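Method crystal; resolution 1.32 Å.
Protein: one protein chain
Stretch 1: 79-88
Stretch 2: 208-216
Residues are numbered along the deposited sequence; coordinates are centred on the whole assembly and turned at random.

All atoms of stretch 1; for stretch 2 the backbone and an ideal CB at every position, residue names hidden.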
# COMPACT_ATOMS: atom_id res chain seq x y z
N GLU A 79 16.83 -0.08 -2.00
CA GLU A 79 16.18 -1.39 -1.86
C GLU A 79 14.87 -1.40 -2.63
O GLU A 79 14.58 -2.38 -3.29
CB GLU A 79 15.95 -1.68 -0.38
CG GLU A 79 17.23 -1.89 0.40
CD GLU A 79 16.93 -2.20 1.84
OE1 GLU A 79 16.38 -1.33 2.56
OE2 GLU A 79 17.32 -3.28 2.29
N VAL A 80 14.11 -0.31 -2.51
CA VAL A 80 12.83 -0.23 -3.26
C VAL A 80 13.11 -0.27 -4.76
O VAL A 80 12.47 -1.03 -5.48
CB VAL A 80 12.07 1.05 -2.86
CG1 VAL A 80 10.87 1.26 -3.75
CG2 VAL A 80 11.68 0.99 -1.39
N THR A 81 14.10 0.51 -5.23
CA THR A 81 14.41 0.53 -6.67
C THR A 81 14.79 -0.86 -7.15
O THR A 81 14.36 -1.33 -8.19
CB THR A 81 15.52 1.54 -6.96
OG1 THR A 81 15.06 2.85 -6.60
CG2 THR A 81 15.95 1.47 -8.41
N GLU A 82 15.63 -1.56 -6.38
CA GLU A 82 16.11 -2.89 -6.81
C GLU A 82 14.99 -3.95 -6.75
O GLU A 82 14.89 -4.80 -7.64
CB GLU A 82 17.29 -3.26 -5.90
CG GLU A 82 18.19 -4.30 -6.49
CD GLU A 82 18.86 -3.85 -7.79
OE1 GLU A 82 18.89 -4.62 -8.65
OE2 GLU A 82 19.27 -2.67 -7.93
N SER A 83 14.15 -3.88 -5.71
CA SER A 83 12.98 -4.79 -5.61
C SER A 83 12.07 -4.60 -6.83
O SER A 83 11.65 -5.58 -7.44
CB SER A 83 12.26 -4.53 -4.33
OG SER A 83 11.09 -5.31 -4.24
N LEU A 84 11.81 -3.34 -7.18
CA LEU A 84 10.96 -3.05 -8.36
C LEU A 84 11.64 -3.53 -9.65
O LEU A 84 10.96 -4.09 -10.49
CB LEU A 84 10.68 -1.55 -8.37
CG LEU A 84 9.61 -1.13 -7.35
CD1 LEU A 84 9.61 0.38 -7.20
CD2 LEU A 84 8.23 -1.63 -7.75
N LYS A 85 12.95 -3.32 -9.75
CA LYS A 85 13.69 -3.76 -10.96
C LYS A 85 13.54 -5.28 -11.14
O LYS A 85 13.37 -5.75 -12.28
CB LYS A 85 15.15 -3.36 -10.82
CG LYS A 85 16.01 -3.75 -12.02
CD LYS A 85 17.45 -3.35 -11.83
CE LYS A 85 18.33 -3.90 -12.94
NZ LYS A 85 17.98 -3.32 -14.26
N ALA A 86 13.52 -6.03 -10.05
CA ALA A 86 13.38 -7.51 -10.08
C ALA A 86 12.02 -7.94 -10.63
O ALA A 86 11.92 -9.06 -11.16
CB ALA A 86 13.61 -8.07 -8.71
N ILE A 87 10.99 -7.10 -10.52
CA ILE A 87 9.65 -7.43 -11.06
C ILE A 87 9.42 -6.57 -12.30
O ILE A 87 8.23 -6.37 -12.64
CB ILE A 87 8.52 -7.32 -10.01
CG1 ILE A 87 8.43 -5.93 -9.39
CG2 ILE A 87 8.71 -8.41 -8.97
CD1 ILE A 87 7.17 -5.68 -8.59
N LYS A 88 10.48 -6.05 -12.90
CA LYS A 88 10.45 -5.43 -14.25
C LYS A 88 9.70 -4.10 -14.19
O LYS A 88 9.06 -3.71 -15.18
CB LYS A 88 9.81 -6.40 -15.24
CG LYS A 88 10.56 -7.72 -15.42
CD LYS A 88 12.01 -7.56 -15.82
CE LYS A 88 12.23 -7.59 -17.32
NZ LYS A 88 13.67 -7.68 -17.66
N UNK A 208 2.82 2.88 0.20
CA UNK A 208 3.84 2.11 0.95
C UNK A 208 4.25 0.91 0.12
O UNK A 208 3.40 0.08 -0.24
CB UNK A 208 3.32 1.66 2.32
N UNK A 209 5.54 0.79 -0.14
CA UNK A 209 6.13 -0.33 -0.88
C UNK A 209 6.70 -1.32 0.11
O UNK A 209 7.53 -0.94 0.95
CB UNK A 209 7.21 0.15 -1.85
N UNK A 210 6.26 -2.57 0.01
CA UNK A 210 6.72 -3.67 0.87
C UNK A 210 7.70 -4.54 0.08
O UNK A 210 7.44 -4.90 -1.05
CB UNK A 210 5.54 -4.50 1.38
N UNK A 211 8.82 -4.88 0.73
CA UNK A 211 9.81 -5.85 0.21
C UNK A 211 9.63 -7.09 1.06
O UNK A 211 9.78 -6.99 2.28
CB UNK A 211 11.25 -5.32 0.27
N UNK A 212 9.26 -8.24 0.46
CA UNK A 212 9.01 -8.50 -0.94
C UNK A 212 7.55 -8.25 -1.25
O UNK A 212 6.71 -8.48 -0.39
CB UNK A 212 9.41 -9.93 -1.31
N UNK A 213 7.21 -7.75 -2.44
CA UNK A 213 5.82 -7.47 -2.78
C UNK A 213 4.99 -8.73 -3.00
O UNK A 213 5.48 -9.69 -3.61
CB UNK A 213 5.76 -6.60 -4.04
N UNK A 214 3.72 -8.67 -2.63
CA UNK A 214 2.74 -9.65 -3.13
C UNK A 214 2.65 -9.53 -4.64
O UNK A 214 2.61 -8.41 -5.18
CB UNK A 214 1.37 -9.44 -2.49
N UNK A 215 2.54 -10.66 -5.32
CA UNK A 215 2.36 -10.70 -6.79
C UNK A 215 1.18 -11.60 -7.14
O UNK A 215 0.82 -12.43 -6.31
CB UNK A 215 3.63 -11.20 -7.49
N UNK A 216 0.66 -11.45 -8.34
CA UNK A 216 -0.45 -12.26 -8.85
C UNK A 216 -0.13 -13.73 -8.60
O UNK A 216 1.02 -14.16 -8.88
CB UNK A 216 -0.69 -12.00 -10.34

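Position 208 lies on a strand, with extended backbone angles (-121/124), but nothing of the helix comes within 5.5 Å of its ideal CB. The helix therefore sets no condition here, and many residues would serve. The deposited residue is Cys-208, covalently bonded to a group elsewhere in the structure.

Position 209 is different. Its CA-to-CB bond points toward the helix, and the ideal CB sits 4.3 Å from Val-80 CG1. Beyond it lie the methyl groups of Val-80 and Leu-84, and farther out the hydroxyl of Ser-83. A long apolar side chain would suit the first part of this space; leucine, methionine or phenylalanine could all be imagined. A residue that is also polar at its tip could in addition meet the serine. Tyr-209 combines the two. With chi1 in the t well, its ring reaches along the helix: CD2 lies 3.8 Å from Val-80 CG1, and CE1 lies 3.4 Å from Leu-84 CD2, both approaching obliquely. Ser-83 OG lies at the ring edge, near its plane, as a partner of a phenolic oxygen should. There Tyr-209 OH and Ser-83 OG form a 2.7 Å hydrogen bond, in which either hydroxyl could be the donor.

At 210 the strand alternation turns CB away from the helix, so stretch 1 favours no particular type. Phe-210 occupies the site and makes no contact with the helix.

Position 211 points back toward the helix, its ideal CB 4.5 Å from Ser-83 OG. The nearby surface is the backbone and CB of Glu-79 together with the CB of Ser-83, which offers room for a medium aliphatic chain; valine, leucine or isoleucine would fit, and beta-branching agrees with the extended backbone. Ile-211 extends its longer branch (chi1 m, chi2 t) over the helix, bringing CD1 to 3.6 Å from Glu-79 CB, while CG1 packs 4.1 Å from Ser-83 CB.

The peptide before 212 is cis, which would suggest proline first; other types follow a cis bond more rarely. The CB points sideways with nothing of stretch 1 close by, so a small or polar residue is also plausible. Asp-212 is one of these non-proline cases. A water donates to Asp-212 OD1 at 2.7 Å and also hydrogen-bonds Ser-83 OG at 2.7 Å, linking the two residues indirectly.

Position 213 faces stretch 1 again, its ideal CB 4.9 Å from Ile-87 CD1, just past the helix, and 5.5 Å from Ser-83 OG. A phi of -71° admits proline, though a small aliphatic residue would also suit. Pro-213 offers a compact apolar ring, with CG 4.1 Å from Ile-87 CD1 and CD 3.7 Å from Ser-83 OG.

Position 214 is out of reach, and Leu-214 takes no part.

At 215 CB points toward stretch 1 across a gap, so a long chain such as lysine, glutamine, methionine or arginine would be needed to reach the Ile-87 methyl groups, over which a planar group could lie. Arg-215 bridges the gap: Ile-87 CG2 lies over one face of the guanidinium, 3.5 Å from NE.

Position 216 is also beyond reach, and Lys-216 makes no contact with stretch 1.

Stretch 2 208-216: CYFIDPLRK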
# COMPACT_ATOMS: atom_id res chain seq x y z
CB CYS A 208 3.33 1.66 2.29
SG CYS A 208 2.87 2.94 3.47
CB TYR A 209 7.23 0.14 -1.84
CG TYR A 209 7.70 -0.99 -2.71
CD1 TYR A 209 6.94 -1.37 -3.79
CD2 TYR A 209 8.84 -1.72 -2.45
CE1 TYR A 209 7.27 -2.45 -4.57
CE2 TYR A 209 9.21 -2.78 -3.25
CZ TYR A 209 8.44 -3.13 -4.33
OH TYR A 209 8.78 -4.16 -5.15
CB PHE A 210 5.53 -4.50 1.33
CG PHE A 210 4.57 -3.73 2.19
CD1 PHE A 210 3.62 -2.88 1.63
CD2 PHE A 210 4.59 -3.84 3.58
CE1 PHE A 210 2.75 -2.15 2.41
CE2 PHE A 210 3.69 -3.12 4.36
CZ PHE A 210 2.77 -2.28 3.79
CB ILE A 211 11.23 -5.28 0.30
CG1 ILE A 211 11.35 -3.93 -0.41
CG2 ILE A 211 12.24 -6.31 -0.22
CD1 ILE A 211 12.75 -3.36 -0.37
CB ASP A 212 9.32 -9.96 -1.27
CG ASP A 212 10.79 -10.27 -1.15
OD1 ASP A 212 11.60 -9.49 -1.68
OD2 ASP A 212 11.10 -11.32 -0.55
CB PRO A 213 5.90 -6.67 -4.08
CG PRO A 213 7.21 -7.12 -4.71
CD PRO A 213 8.12 -7.36 -3.53
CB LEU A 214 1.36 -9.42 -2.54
CG LEU A 214 1.20 -9.86 -1.11
CD1 LEU A 214 -0.14 -9.35 -0.59
CD2 LEU A 214 1.30 -11.38 -1.00
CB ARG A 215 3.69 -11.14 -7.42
CG ARG A 215 4.82 -10.17 -7.09
CD ARG A 215 6.09 -10.53 -7.81
NE ARG A 215 5.90 -10.42 -9.26
CZ ARG A 215 6.64 -11.03 -10.17
NH1 ARG A 215 7.66 -11.79 -9.80
NH2 ARG A 215 6.37 -10.86 -11.45
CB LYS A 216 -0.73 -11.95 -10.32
CG LYS A 216 -2.11 -12.34 -10.79
CD LYS A 216 -2.25 -12.27 -12.27
CE LYS A 216 -3.57 -12.82 -12.75
NZ LYS A 216 -3.85 -12.32 -14.11
O HOH W 1 11.66 -7.88 -3.82
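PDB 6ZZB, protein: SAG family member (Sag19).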